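Local atomic coordinates of arabinan-endo 1,5-alpha-l-arabinase (Bacillus subtilis, PDB entry 1UV4), a protein that hydrolyses internal alpha-1,5-arabinofuranosidic linkages in linear and branched arabinan, as a calcium-binding secreted enzyme of plant cell-wall degradation. Residues A[78-89]-A[101-109]; A[258-268]-A[278-286]. All blocks are in the same frame, centred on the assembly; numbering follows the deposited sequence.

Contact 1: residues A[78-89]-A[101-109]; sequences IQYYNGKYWLYY and IGLASSTSI
Leu103 and Tyr88 form a non-hydrogen-bonded pair of antiparallel strands, and their side chains run side by side. Methyl CD1 of Leu103 sits over the centre of the Tyr88 ring, 3.5 Å from its centroid and 9° off the ring normal. Leu103 places CG opposite its backbone N (chi1 178°), which lets CD1 cover the Tyr88 ring while CD2 reaches Trp86 CE3 at 4.0 Å. The phenol of Tyr88 is hydrogen-bonded to the carbonyl of Met165. On the same side of the sheet, Ser105 CB lies near Trp86 CZ3. Trp86 NE1 donates to Tyr81 O at 2.8 Å, with the oxygen close to the ring plane, and so holds the indole to the type I' turn 81-84.

The other side carries Tyr85, Leu87 and Tyr89. Tyr89 has chi1 62°, with CG between its backbone N and carbonyl carbon, and its ring folds over Gly102. Gly102 CA lies 4.0 Å from the ring centroid. The Tyr89 hydroxyl is hydrogen-bonded to Trp62 NE1 and donates to a water that also binds Leu103 O. Ile109 CD1 presses on one face of the Tyr85 ring, 3.4 Å from CE1, and Tyr80 covers the opposite face. Ile109 CD1 also meets Ile78 CD1 tip to tip.

Six backbone hydrogen bonds join the strands, such as Ala104 N to Leu87 O at 2.8 Å. Ser106 OG accepts from Ser108 N in an ST turn and is hydrogen-bonded to Gly113 O. Strands 84-91 and 99-106 are the middle strands of a four-stranded antiparallel blade, as in the five-bladed beta-propeller of family 43.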
loop_
_atom_site.group_PDB
_atom_site.type_symbol
_atom_site.label_atom_id
_atom_site.label_comp_id
_atom_site.label_asym_id
_atom_site.label_seq_id
_atom_site.Cartn_x
_atom_site.Cartn_y
_atom_site.Cartn_z
ATOM N N ILE A 78 -3.030 -5.159 5.139
ATOM C CA ILE A 78 -3.478 -6.237 6.036
ATOM C C ILE A 78 -2.958 -7.580 5.589
ATOM O O ILE A 78 -2.867 -7.868 4.399
ATOM C CB ILE A 78 -5.008 -6.211 6.141
ATOM C CG1 ILE A 78 -5.488 -7.090 7.305
ATOM C CG2 ILE A 78 -5.662 -6.576 4.848
ATOM C CD1 ILE A 78 -6.942 -6.888 7.644
ATOM N N GLN A 79 -2.630 -8.402 6.570
ATOM C CA GLN A 79 -2.293 -9.801 6.358
ATOM C C GLN A 79 -2.724 -10.600 7.558
ATOM O O GLN A 79 -2.746 -10.097 8.666
ATOM C CB GLN A 79 -0.793 -10.010 6.280
ATOM C CG GLN A 79 -0.087 -9.467 5.061
ATOM C CD GLN A 79 -0.297 -10.276 3.773
ATOM O OE1 GLN A 79 -0.333 -9.693 2.690
ATOM N NE2 GLN A 79 -0.469 -11.563 3.890
ATOM N N TYR A 80 -2.998 -11.873 7.350
ATOM C CA TYR A 80 -3.158 -12.819 8.455
ATOM C C TYR A 80 -1.831 -13.593 8.631
ATOM O O TYR A 80 -1.351 -14.197 7.700
ATOM C CB TYR A 80 -4.338 -13.773 8.186
ATOM C CG TYR A 80 -4.747 -14.616 9.368
ATOM C CD1 TYR A 80 -5.677 -14.161 10.302
ATOM C CD2 TYR A 80 -4.214 -15.851 9.541
ATOM C CE1 TYR A 80 -6.060 -14.947 11.385
ATOM C CE2 TYR A 80 -4.586 -16.661 10.613
ATOM C CZ TYR A 80 -5.506 -16.195 11.539
ATOM O OH TYR A 80 -5.854 -17.057 12.592
ATOM N N TYR A 81 -1.239 -13.571 9.819
ATOM C CA TYR A 81 0.069 -14.205 10.060
ATOM C C TYR A 81 0.142 -14.589 11.502
ATOM O O TYR A 81 -0.238 -13.777 12.352
ATOM C CB TYR A 81 1.199 -13.205 9.724
ATOM C CG TYR A 81 2.573 -13.608 10.169
ATOM C CD1 TYR A 81 3.208 -14.712 9.623
ATOM C CD2 TYR A 81 3.253 -12.875 11.149
ATOM C CE1 TYR A 81 4.496 -15.093 10.049
ATOM C CE2 TYR A 81 4.514 -13.221 11.568
ATOM C CZ TYR A 81 5.155 -14.318 11.023
ATOM O OH TYR A 81 6.418 -14.691 11.431
ATOM N N ASN A 82 0.595 -15.819 11.771
ATOM C CA ASN A 82 0.852 -16.277 13.145
ATOM C C ASN A 82 -0.402 -16.185 14.073
ATOM O O ASN A 82 -0.339 -15.722 15.214
ATOM C CB ASN A 82 2.059 -15.468 13.682
ATOM C CG ASN A 82 2.619 -16.036 14.920
ATOM O OD1 ASN A 82 2.763 -17.249 15.036
ATOM N ND2 ASN A 82 2.920 -15.179 15.884
ATOM N N GLY A 83 -1.553 -16.522 13.495
ATOM C CA GLY A 83 -2.863 -16.480 14.150
ATOM C C GLY A 83 -3.634 -15.162 14.326
ATOM O O GLY A 83 -4.630 -15.114 15.038
ATOM N N LYS A 84 -3.199 -14.084 13.684
ATOM C CA LYS A 84 -3.855 -12.775 13.833
ATOM C C LYS A 84 -3.813 -12.028 12.530
ATOM O O LYS A 84 -2.955 -12.253 11.725
ATOM C CB LYS A 84 -3.132 -11.886 14.854
ATOM C CG LYS A 84 -3.334 -12.328 16.276
ATOM C CD LYS A 84 -2.685 -11.364 17.244
ATOM C CE LYS A 84 -2.785 -11.862 18.682
ATOM N NZ LYS A 84 -1.634 -11.353 19.461
ATOM N N TYR A 85 -4.780 -11.137 12.347
ATOM C CA TYR A 85 -4.707 -10.103 11.336
ATOM C C TYR A 85 -3.868 -8.957 11.850
ATOM O O TYR A 85 -4.017 -8.548 13.000
ATOM C CB TYR A 85 -6.107 -9.566 11.034
ATOM C CG TYR A 85 -7.055 -10.553 10.440
ATOM C CD1 TYR A 85 -6.967 -10.906 9.105
ATOM C CD2 TYR A 85 -8.103 -11.093 11.186
ATOM C CE1 TYR A 85 -7.838 -11.777 8.534
ATOM C CE2 TYR A 85 -8.979 -12.007 10.629
ATOM C CZ TYR A 85 -8.861 -12.331 9.285
ATOM O OH TYR A 85 -9.726 -13.204 8.682
ATOM N N TRP A 86 -2.999 -8.454 10.991
ATOM C CA TRP A 86 -2.138 -7.304 11.277
ATOM C C TRP A 86 -2.488 -6.228 10.274
ATOM O O TRP A 86 -2.379 -6.428 9.058
ATOM C CB TRP A 86 -0.668 -7.690 11.184
ATOM C CG TRP A 86 -0.364 -8.874 12.017
ATOM C CD1 TRP A 86 -0.375 -10.177 11.641
ATOM C CD2 TRP A 86 -0.041 -8.855 13.393
ATOM N NE1 TRP A 86 -0.039 -10.982 12.708
ATOM C CE2 TRP A 86 0.149 -10.183 13.810
ATOM C CE3 TRP A 86 0.095 -7.828 14.333
ATOM C CZ2 TRP A 86 0.499 -10.495 15.107
ATOM C CZ3 TRP A 86 0.413 -8.135 15.621
ATOM C CH2 TRP A 86 0.631 -9.461 15.997
ATOM N N LEU A 87 -2.851 -5.081 10.801
ATOM C CA LEU A 87 -3.321 -3.949 10.059
ATOM C C LEU A 87 -2.349 -2.789 10.260
ATOM O O LEU A 87 -2.302 -2.232 11.364
ATOM C CB LEU A 87 -4.751 -3.545 10.546
ATOM C CG LEU A 87 -5.365 -2.286 9.918
ATOM C CD1 LEU A 87 -5.475 -2.449 8.413
ATOM C CD2 LEU A 87 -6.733 -1.961 10.500
ATOM N N TYR A 88 -1.515 -2.512 9.252
ATOM C CA TYR A 88 -0.632 -1.348 9.280
ATOM C C TYR A 88 -1.414 -0.202 8.609
ATOM O O TYR A 88 -2.185 -0.422 7.664
ATOM C CB TYR A 88 0.682 -1.609 8.556
ATOM C CG TYR A 88 1.569 -2.612 9.270
ATOM C CD1 TYR A 88 1.423 -3.972 9.075
ATOM C CD2 TYR A 88 2.551 -2.207 10.142
ATOM C CE1 TYR A 88 2.214 -4.890 9.734
ATOM C CE2 TYR A 88 3.364 -3.129 10.779
ATOM C CZ TYR A 88 3.171 -4.464 10.611
ATOM O OH TYR A 88 3.965 -5.345 11.249
ATOM N N TYR A 89 -1.207 1.032 9.031
ATOM C CA TYR A 89 -1.952 2.161 8.464
ATOM C C TYR A 89 -1.121 3.433 8.675
ATOM O O TYR A 89 -0.190 3.442 9.476
ATOM C CB TYR A 89 -3.350 2.260 9.103
ATOM C CG TYR A 89 -3.245 2.507 10.570
ATOM C CD1 TYR A 89 -3.119 1.457 11.468
ATOM C CD2 TYR A 89 -3.184 3.793 11.072
ATOM C CE1 TYR A 89 -2.949 1.685 12.806
ATOM C CE2 TYR A 89 -3.021 4.034 12.366
ATOM C CZ TYR A 89 -2.897 2.984 13.271
ATOM O OH TYR A 89 -2.732 3.238 14.630
ATOM N N ILE A 101 3.385 5.462 10.946
ATOM C CA ILE A 101 2.694 4.211 10.645
ATOM C C ILE A 101 2.388 3.557 11.973
ATOM O O ILE A 101 3.264 3.407 12.822
ATOM C CB ILE A 101 3.549 3.262 9.721
ATOM C CG1 ILE A 101 3.664 3.844 8.325
ATOM C CG2 ILE A 101 2.996 1.836 9.695
ATOM C CD1 ILE A 101 4.823 3.319 7.517
ATOM N N GLY A 102 1.114 3.182 12.139
ATOM C CA GLY A 102 0.655 2.457 13.315
ATOM C C GLY A 102 0.282 1.029 12.937
ATOM O O GLY A 102 0.232 0.651 11.762
ATOM N N LEU A 103 0.056 0.241 13.952
ATOM C CA LEU A 103 -0.301 -1.188 13.807
ATOM C C LEU A 103 -1.442 -1.518 14.735
ATOM O O LEU A 103 -1.415 -1.156 15.932
ATOM C CB LEU A 103 0.890 -2.095 14.181
ATOM C CG LEU A 103 0.672 -3.606 14.136
ATOM C CD1 LEU A 103 0.370 -4.060 12.761
ATOM C CD2 LEU A 103 1.943 -4.337 14.708
ATOM N N ALA A 104 -2.414 -2.252 14.211
ATOM C CA ALA A 104 -3.449 -2.832 15.039
ATOM C C ALA A 104 -3.597 -4.297 14.714
ATOM O O ALA A 104 -3.242 -4.726 13.643
ATOM C CB ALA A 104 -4.768 -2.132 14.798
ATOM N N SER A 105 -4.189 -5.050 15.626
ATOM C CA SER A 105 -4.329 -6.486 15.404
ATOM C C SER A 105 -5.734 -6.947 15.752
ATOM O O SER A 105 -6.416 -6.327 16.564
ATOM C CB SER A 105 -3.268 -7.296 16.189
ATOM O OG SER A 105 -3.391 -7.123 17.590
ATOM N N SER A 106 -6.158 -8.065 15.170
ATOM C CA SER A 106 -7.498 -8.623 15.430
ATOM C C SER A 106 -7.510 -10.104 15.104
ATOM O O SER A 106 -6.696 -10.582 14.328
ATOM C CB SER A 106 -8.562 -7.955 14.551
ATOM O OG SER A 106 -9.854 -8.417 14.890
ATOM N N THR A 107 -8.454 -10.841 15.670
ATOM C CA THR A 107 -8.695 -12.199 15.219
ATOM C C THR A 107 -9.912 -12.278 14.330
ATOM O O THR A 107 -10.245 -13.363 13.903
ATOM C CB THR A 107 -8.854 -13.186 16.400
ATOM O OG1 THR A 107 -9.797 -12.678 17.349
ATOM C CG2 THR A 107 -7.554 -13.318 17.172
ATOM N N SER A 108 -10.569 -11.153 14.053
ATOM C CA SER A 108 -11.756 -11.167 13.174
ATOM C C SER A 108 -12.090 -9.804 12.581
ATOM O O SER A 108 -12.454 -8.855 13.299
ATOM C CB SER A 108 -12.981 -11.692 13.929
ATOM O OG SER A 108 -14.172 -11.525 13.162
ATOM N N ILE A 109 -12.018 -9.705 11.260
ATOM C CA ILE A 109 -12.392 -8.464 10.573
ATOM C C ILE A 109 -13.903 -8.200 10.638
ATOM O O ILE A 109 -14.316 -7.058 10.770
ATOM C CB ILE A 109 -11.952 -8.495 9.106
ATOM C CG1 ILE A 109 -10.460 -8.787 9.021
ATOM C CG2 ILE A 109 -12.295 -7.185 8.429
ATOM C CD1 ILE A 109 -10.032 -9.286 7.623
HETATM O O HOH W 1 -2.911 1.161 16.210
#

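Contact 2: residues A[258-268]-A[278-286]; sequences IVNGNILVRHA and KLLINDLNW. With EDO (1,2-ethanediol), chain E; EDO (1,2-ethanediol), chain G.
Arg266 and Asn282 make the main polar side-chain contact. NH1 and NH2 of Arg266 both donate to Asn282 OD1, at 2.7 and 2.8 Å. The oxygen lies near the guanidinium plane, but the guanidinium and amide planes are 45° apart, and both nitrogens approach from one face of the amide. A bend at chi2 (-108°) turns the arginine chain across the neighbouring strand. Leu280 CB then sits over the centre of the guanidinium, 3.6 Å from CZ. Arg266 NE and NH2 also donate to a 1,2-ethanediol, probably from the crystallisation liquor. These edge bonds and the leucine on its face fix how the guanidinium is turned.

Backbone hydrogen bonds pair Leu264 with Asn282, Arg266 with Leu280, and Ala268 with Lys278. At the ladder end away from the hairpin turn, Leu284 N donates to Asn262 O from well above the carbonyl plane. A water bridges that oxygen to Asp283 OD1, whose carboxylate also binds Trp5 and Ala3. Trp286 NE1 donates to Gly261 O at 2.8 Å, the oxygen close to the indole plane.

Apolar contacts fill the side with Ile263, Val265, Leu279 and Ile281. Ile263 CG2 and Ile281 CG2 are tightly packed at 3.5 Å. Val265 lies alongside Ile281 and touches Leu279 CD1 with its CB. Beyond the strand, Leu284 turns to Leu264, with CD1 4.1 Å from Leu264 CB. Leu284 CD2 reaches Ile258 CG1, the side chains crossing at about a right angle.

The strand entry at Asn262 and Ile263 is a classic beta bulge opposite Val259. His267 ND1 is hydrogen-bonded to the backbone N of Asp14, the inferred proton acceptor, and NE2 to Thr212 OG1. The hairpin 263-270/276-283 belongs to a blade whose outer strand, 4-8, comes from the N terminus: the Velcro closure common in beta-propellers.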
loop_
_atom_site.group_PDB
_atom_site.type_symbol
_atom_site.label_atom_id
_atom_site.label_comp_id
_atom_site.label_asym_id
_atom_site.label_seq_id
_atom_site.Cartn_x
_atom_site.Cartn_y
_atom_site.Cartn_z
ATOM N N ILE A 258 -0.686 -6.581 -3.906
ATOM C CA ILE A 258 -0.695 -8.008 -4.306
ATOM C C ILE A 258 -1.365 -8.777 -3.210
ATOM O O ILE A 258 -0.934 -8.709 -2.024
ATOM C CB ILE A 258 0.700 -8.528 -4.548
ATOM C CG1 ILE A 258 1.340 -7.811 -5.744
ATOM C CG2 ILE A 258 0.606 -10.001 -4.867
ATOM C CD1 ILE A 258 2.915 -7.939 -5.778
ATOM N N VAL A 259 -2.424 -9.497 -3.571
ATOM C CA VAL A 259 -3.275 -10.231 -2.691
ATOM C C VAL A 259 -3.140 -11.760 -3.028
ATOM O O VAL A 259 -3.243 -12.184 -4.183
ATOM C CB VAL A 259 -4.709 -9.639 -2.775
ATOM C CG1 VAL A 259 -5.668 -10.532 -2.049
ATOM C CG2 VAL A 259 -4.709 -8.218 -2.232
ATOM N N ASN A 260 -2.863 -12.595 -2.025
ATOM C CA ASN A 260 -2.704 -14.052 -2.238
ATOM C C ASN A 260 -1.665 -14.446 -3.317
ATOM O O ASN A 260 -1.718 -15.535 -3.889
ATOM C CB ASN A 260 -4.055 -14.706 -2.603
ATOM C CG ASN A 260 -5.116 -14.554 -1.510
ATOM O OD1 ASN A 260 -4.914 -13.868 -0.499
ATOM N ND2 ASN A 260 -6.262 -15.215 -1.718
ATOM N N GLY A 261 -0.708 -13.580 -3.583
ATOM C CA GLY A 261 0.335 -13.842 -4.544
ATOM C C GLY A 261 -0.060 -13.625 -5.999
ATOM O O GLY A 261 0.815 -13.250 -6.762
ATOM N N ASN A 262 -1.351 -13.764 -6.346
ATOM C CA ASN A 262 -1.819 -13.830 -7.740
ATOM C C ASN A 262 -3.057 -13.022 -8.091
ATOM O O ASN A 262 -3.799 -13.370 -9.011
ATOM C CB ASN A 262 -2.065 -15.307 -8.136
ATOM C CG ASN A 262 -3.191 -15.960 -7.370
ATOM O OD1 ASN A 262 -3.917 -15.338 -6.612
ATOM N ND2 ASN A 262 -3.326 -17.298 -7.554
ATOM N N ILE A 263 -3.294 -11.986 -7.311
ATOM C CA ILE A 263 -4.361 -11.030 -7.556
ATOM C C ILE A 263 -3.767 -9.667 -7.367
ATOM O O ILE A 263 -3.081 -9.477 -6.382
ATOM C CB ILE A 263 -5.526 -11.214 -6.549
ATOM C CG1 ILE A 263 -6.105 -12.634 -6.669
ATOM C CG2 ILE A 263 -6.581 -10.100 -6.764
ATOM C CD1 ILE A 263 -7.216 -12.962 -5.646
ATOM N N LEU A 264 -4.028 -8.734 -8.283
ATOM C CA LEU A 264 -3.608 -7.357 -8.110
ATOM C C LEU A 264 -4.824 -6.480 -7.967
ATOM O O LEU A 264 -5.654 -6.421 -8.872
ATOM C CB LEU A 264 -2.753 -6.885 -9.304
ATOM C CG LEU A 264 -2.066 -5.547 -9.012
ATOM C CD1 LEU A 264 -0.953 -5.659 -8.023
ATOM C CD2 LEU A 264 -1.588 -4.829 -10.263
ATOM N N VAL A 265 -4.935 -5.824 -6.826
ATOM C CA VAL A 265 -5.945 -4.809 -6.612
ATOM C C VAL A 265 -5.280 -3.455 -6.781
ATOM O O VAL A 265 -4.092 -3.285 -6.500
ATOM C CB VAL A 265 -6.653 -4.933 -5.204
ATOM C CG1 VAL A 265 -7.266 -6.342 -5.053
ATOM C CG2 VAL A 265 -5.713 -4.640 -4.049
ATOM N N ARG A 266 -6.059 -2.489 -7.202
ATOM C CA ARG A 266 -5.535 -1.108 -7.309
ATOM C C ARG A 266 -6.718 -0.173 -7.381
ATOM O O ARG A 266 -7.863 -0.636 -7.523
ATOM C CB ARG A 266 -4.681 -0.941 -8.575
ATOM C CG ARG A 266 -5.411 -0.873 -9.861
ATOM C CD ARG A 266 -5.240 -2.052 -10.626
ATOM N NE ARG A 266 -5.834 -2.063 -11.974
ATOM C CZ ARG A 266 -6.368 -3.146 -12.495
ATOM N NH1 ARG A 266 -6.398 -4.266 -11.797
ATOM N NH2 ARG A 266 -6.825 -3.125 -13.728
ATOM N N HIS A 267 -6.474 1.122 -7.249
ATOM C CA HIS A 267 -7.502 2.108 -7.573
ATOM C C HIS A 267 -7.231 2.671 -8.952
ATOM O O HIS A 267 -6.112 2.608 -9.448
ATOM C CB HIS A 267 -7.607 3.214 -6.515
ATOM C CG HIS A 267 -6.375 4.072 -6.369
ATOM N ND1 HIS A 267 -5.608 4.110 -5.219
ATOM C CD2 HIS A 267 -5.786 4.936 -7.239
ATOM C CE1 HIS A 267 -4.578 4.926 -5.407
ATOM N NE2 HIS A 267 -4.659 5.423 -6.628
ATOM N N ALA A 268 -8.258 3.230 -9.593
ATOM C CA ALA A 268 -8.073 4.033 -10.807
ATOM C C ALA A 268 -9.280 4.953 -10.894
ATOM O O ALA A 268 -10.350 4.640 -10.324
ATOM C CB ALA A 268 -7.943 3.174 -12.029
ATOM N N LYS A 278 -12.035 4.047 -8.020
ATOM C CA LYS A 278 -12.690 2.779 -7.780
ATOM C C LYS A 278 -11.640 1.687 -7.623
ATOM O O LYS A 278 -10.500 1.796 -8.101
ATOM C CB LYS A 278 -13.617 2.432 -8.938
ATOM C CG LYS A 278 -14.576 3.554 -9.359
ATOM C CD LYS A 278 -15.590 3.863 -8.254
ATOM C CE LYS A 278 -16.827 4.723 -8.749
ATOM N NZ LYS A 278 -17.341 4.296 -10.082
ATOM N N LEU A 279 -12.083 0.585 -7.012
ATOM C CA LEU A 279 -11.288 -0.644 -6.855
ATOM C C LEU A 279 -11.366 -1.496 -8.114
ATOM O O LEU A 279 -12.444 -1.949 -8.477
ATOM C CB LEU A 279 -11.817 -1.418 -5.669
ATOM C CG LEU A 279 -11.204 -2.780 -5.382
ATOM C CD1 LEU A 279 -9.740 -2.708 -5.146
ATOM C CD2 LEU A 279 -11.860 -3.403 -4.167
ATOM N N LEU A 280 -10.217 -1.719 -8.762
ATOM C CA LEU A 280 -10.105 -2.577 -9.949
ATOM C C LEU A 280 -9.246 -3.765 -9.554
ATOM O O LEU A 280 -8.269 -3.664 -8.813
ATOM C CB LEU A 280 -9.464 -1.862 -11.111
ATOM C CG LEU A 280 -10.354 -0.951 -11.933
ATOM C CD1 LEU A 280 -10.933 0.199 -11.187
ATOM C CD2 LEU A 280 -9.579 -0.425 -13.144
ATOM N N ILE A 281 -9.638 -4.931 -10.036
ATOM C CA ILE A 281 -8.975 -6.174 -9.652
ATOM C C ILE A 281 -8.694 -7.025 -10.888
ATOM O O ILE A 281 -9.580 -7.209 -11.716
ATOM C CB ILE A 281 -9.855 -6.968 -8.651
ATOM C CG1 ILE A 281 -10.298 -6.088 -7.463
ATOM C CG2 ILE A 281 -9.103 -8.211 -8.189
ATOM C CD1 ILE A 281 -11.115 -6.829 -6.467
ATOM N N ASN A 282 -7.464 -7.532 -10.990
ATOM C CA ASN A 282 -7.088 -8.458 -12.055
ATOM C C ASN A 282 -6.389 -9.665 -11.478
ATOM O O ASN A 282 -5.757 -9.576 -10.447
ATOM C CB ASN A 282 -6.067 -7.827 -13.018
ATOM C CG ASN A 282 -6.699 -7.006 -14.103
ATOM O OD1 ASN A 282 -7.228 -5.934 -13.816
ATOM N ND2 ASN A 282 -6.621 -7.482 -15.338
ATOM N N ASP A 283 -6.425 -10.787 -12.191
ATOM C CA ASP A 283 -5.494 -11.880 -11.913
ATOM C C ASP A 283 -4.099 -11.421 -12.275
ATOM O O ASP A 283 -3.911 -10.588 -13.178
ATOM C CB ASP A 283 -5.820 -13.046 -12.774
ATOM C CG ASP A 283 -7.219 -13.546 -12.554
ATOM O OD1 ASP A 283 -7.556 -13.857 -11.389
ATOM O OD2 ASP A 283 -8.060 -13.643 -13.469
ATOM N N LEU A 284 -3.120 -11.957 -11.563
ATOM C CA LEU A 284 -1.700 -11.691 -11.799
ATOM C C LEU A 284 -1.030 -12.998 -12.149
ATOM O O LEU A 284 -1.228 -14.020 -11.461
ATOM C CB LEU A 284 -1.061 -11.142 -10.525
ATOM C CG LEU A 284 0.111 -10.185 -10.542
ATOM C CD1 LEU A 284 -0.067 -9.064 -11.526
ATOM C CD2 LEU A 284 0.287 -9.686 -9.112
ATOM N N ASN A 285 -0.290 -12.979 -13.256
ATOM C CA ASN A 285 0.503 -14.102 -13.767
ATOM C C ASN A 285 1.995 -13.786 -13.561
ATOM O O ASN A 285 2.393 -12.657 -13.698
ATOM C CB ASN A 285 0.140 -14.249 -15.268
ATOM C CG ASN A 285 0.830 -15.408 -15.981
ATOM O OD1 ASN A 285 1.876 -15.878 -15.582
ATOM N ND2 ASN A 285 0.237 -15.836 -17.098
ATOM N N TRP A 286 2.796 -14.754 -13.150
ATOM C CA TRP A 286 4.250 -14.564 -13.024
ATOM C C TRP A 286 5.043 -15.439 -13.945
ATOM O O TRP A 286 6.276 -15.488 -13.829
ATOM C CB TRP A 286 4.720 -14.909 -11.613
ATOM C CG TRP A 286 4.014 -14.160 -10.561
ATOM C CD1 TRP A 286 2.901 -14.555 -9.871
ATOM C CD2 TRP A 286 4.364 -12.872 -10.058
ATOM N NE1 TRP A 286 2.536 -13.580 -8.981
ATOM C CE2 TRP A 286 3.423 -12.539 -9.069
ATOM C CE3 TRP A 286 5.385 -11.955 -10.348
ATOM C CZ2 TRP A 286 3.471 -11.353 -8.364
ATOM C CZ3 TRP A 286 5.421 -10.779 -9.649
ATOM C CH2 TRP A 286 4.478 -10.479 -8.676
HETATM C C1 EDO E . -6.574 0.739 -15.235
HETATM O O1 EDO E . -6.072 -0.296 -14.398
HETATM C C2 EDO E . -6.849 0.218 -16.623
HETATM O O2 EDO E . -5.653 0.198 -17.384
HETATM C C1 EDO G . -4.108 -9.948 2.425
HETATM O O1 EDO G . -4.254 -8.827 1.594
HETATM C C2 EDO G . -3.763 -11.177 1.609
HETATM O O2 EDO G . -4.138 -12.332 2.321
HETATM O O HOH W 2 -5.711 -14.980 -9.855
#

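From the N terminus, strand 4-8 comes first in the chain, although its blade is completed only near the C terminus. Contact 1 lies within 78-109 and closes the loop between strands 84-91 and 99-106. Contact 2, far along the chain, closes the loop between strands 263-270 and 276-283. The two are in series and neither nest nor cross. Their centres are 20 Å apart, and they do not touch. Each is a local hairpin inside a separate antiparallel sheet. Both sheets reach the calcium site, where Asp77 and Asp257 are ligands: Asp77 directly precedes the first segment of contact 1, and Asp257 directly precedes that of contact 2.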